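Local coordinates for protein large component of pyocin AP41 (Pseudomonas aeruginosa, PDB 4UHQ) that probably cleaves DNA as a metal-binding HNH endonuclease, the toxic DNase domain of a bacteriocin, at residues E50-A55 against L114-P119. Numbering follows the deposited sequence. Where two conformers were deposited one is given.
Sequences EQFWMA and LVIVTP
F52 extends its ring off the helix with CG anti to the backbone N (chi1 175°), while I116 on the strand sets CG1 anti to its own carbonyl carbon, and a bent chi2 of -54° carries CD1 toward the helix. The two side chains come at each other from opposite directions: I116 CD1 lies obliquely against one part of the ring, 3.8 Å from F52 CZ and 3.9 Å from F52 CE1. W53, next along the helix, reaches the same methyl from an adjacent direction, CZ2 of its six-membered ring at 4.3 Å. The two aromatics also hold each other edge on face: F52 CD1 sits over the centre of the W53 ring, 3.6 Å above its plane, and W53 CG lies in the F52 ring plane, so the pair presents one apolar surface to the strand. Backbones stay well apart, with F52 CA and I116 CA separated by 11.2 Å, and side chains fill the distance. I29, I33 and L37 pack against F52, A79 and P80 against W53, and I96 against I116.

This joins helix 45-57 to the middle strand of the three-stranded antiparallel sheet, between strands 27-28 and 95-98. Strands 95-98 and 114-117 with helix 119-132 form the beta-beta-alpha-metal (His-Me finger) motif of HNH nucleases, whose H97, H122 and H126 bind nickel. V117 packs on that helix; I116 faces the other way, its side chain about 11 Å from the nickel ion. Between helix and strand the contact is wholly apolar and buried, implying cohesion through dispersion and exclusion of water, with no polar bond to dictate direction.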
# COMPACT_ATOMS: atom_id res chain seq x y z
N GLU A 50 1.45 -8.78 4.54
CA GLU A 50 1.14 -9.02 5.94
C GLU A 50 2.10 -8.25 6.84
O GLU A 50 1.66 -7.59 7.78
CB GLU A 50 1.17 -10.52 6.24
CG GLU A 50 0.04 -11.23 5.60
CD GLU A 50 0.17 -12.74 5.69
OE1 GLU A 50 1.24 -13.23 6.13
OE2 GLU A 50 -0.78 -13.44 5.29
N GLN A 51 3.40 -8.27 6.55
CA GLN A 51 4.34 -7.60 7.43
C GLN A 51 4.20 -6.09 7.26
O GLN A 51 4.43 -5.33 8.21
CB GLN A 51 5.78 -8.07 7.17
CG GLN A 51 5.98 -9.55 7.48
CD GLN A 51 7.45 -9.98 7.50
OE1 GLN A 51 8.32 -9.25 7.96
NE2 GLN A 51 7.71 -11.18 7.00
N PHE A 52 3.81 -5.65 6.06
CA PHE A 52 3.57 -4.24 5.84
C PHE A 52 2.46 -3.75 6.78
O PHE A 52 2.59 -2.73 7.46
CB PHE A 52 3.17 -3.98 4.36
CG PHE A 52 2.81 -2.56 4.10
CD1 PHE A 52 1.50 -2.13 4.27
CD2 PHE A 52 3.75 -1.67 3.66
CE1 PHE A 52 1.17 -0.78 4.06
CE2 PHE A 52 3.43 -0.34 3.39
CZ PHE A 52 2.13 0.12 3.63
N TRP A 53 1.33 -4.44 6.78
CA TRP A 53 0.23 -3.92 7.59
C TRP A 53 0.54 -4.10 9.07
O TRP A 53 0.11 -3.29 9.89
CB TRP A 53 -1.09 -4.56 7.22
CG TRP A 53 -1.53 -4.07 5.85
CD1 TRP A 53 -1.60 -4.81 4.72
CD2 TRP A 53 -1.89 -2.72 5.50
NE1 TRP A 53 -2.02 -4.00 3.67
CE2 TRP A 53 -2.18 -2.72 4.11
CE3 TRP A 53 -1.96 -1.50 6.21
CZ2 TRP A 53 -2.58 -1.58 3.42
CZ3 TRP A 53 -2.38 -0.37 5.51
CH2 TRP A 53 -2.67 -0.41 4.13
N MET A 54 1.30 -5.15 9.44
CA MET A 54 1.73 -5.23 10.86
C MET A 54 2.64 -4.05 11.23
O MET A 54 2.54 -3.53 12.36
CB MET A 54 2.45 -6.54 11.10
CG MET A 54 1.58 -7.70 10.76
SD MET A 54 1.77 -8.90 12.05
CE MET A 54 1.61 -7.78 13.49
N ALA A 55 3.50 -3.61 10.31
CA ALA A 55 4.32 -2.43 10.59
C ALA A 55 3.45 -1.19 10.80
O ALA A 55 3.71 -0.40 11.71
CB ALA A 55 5.32 -2.18 9.44
N LEU A 114 6.07 1.63 -4.40
CA LEU A 114 4.73 1.28 -3.85
C LEU A 114 3.94 2.52 -3.48
O LEU A 114 4.52 3.51 -2.99
CB LEU A 114 4.84 0.43 -2.58
CG LEU A 114 5.70 -0.80 -2.75
CD1 LEU A 114 5.76 -1.57 -1.43
CD2 LEU A 114 5.21 -1.71 -3.87
N VAL A 115 2.63 2.46 -3.73
CA VAL A 115 1.71 3.43 -3.12
C VAL A 115 0.54 2.67 -2.53
O VAL A 115 0.30 1.50 -2.87
CB VAL A 115 1.19 4.47 -4.13
CG1 VAL A 115 2.31 5.41 -4.56
CG2 VAL A 115 0.54 3.76 -5.37
N ILE A 116 -0.21 3.34 -1.64
CA ILE A 116 -1.49 2.78 -1.22
C ILE A 116 -2.61 3.48 -1.97
O ILE A 116 -2.56 4.70 -2.15
CB ILE A 116 -1.76 2.93 0.30
CG1 ILE A 116 -0.61 2.35 1.12
CG2 ILE A 116 -3.07 2.25 0.68
CD1 ILE A 116 -0.24 0.87 0.79
N VAL A 117 -3.55 2.68 -2.48
CA VAL A 117 -4.69 3.14 -3.26
C VAL A 117 -5.92 2.39 -2.83
O VAL A 117 -5.86 1.28 -2.27
CB VAL A 117 -4.48 2.92 -4.77
CG1 VAL A 117 -3.53 3.97 -5.34
CG2 VAL A 117 -3.94 1.48 -5.01
N THR A 118 -7.09 2.99 -3.04
CA THR A 118 -8.33 2.22 -2.84
C THR A 118 -8.52 1.25 -4.01
O THR A 118 -7.91 1.44 -5.07
CB THR A 118 -9.57 3.10 -2.75
OG1 THR A 118 -9.68 3.86 -3.96
CG2 THR A 118 -9.43 4.04 -1.61
N PRO A 119 -9.36 0.25 -3.86
CA PRO A 119 -9.59 -0.64 -5.01
C PRO A 119 -10.09 0.11 -6.23
O PRO A 119 -9.65 -0.19 -7.39
CB PRO A 119 -10.65 -1.61 -4.50
CG PRO A 119 -10.38 -1.68 -3.01
CD PRO A 119 -9.99 -0.28 -2.62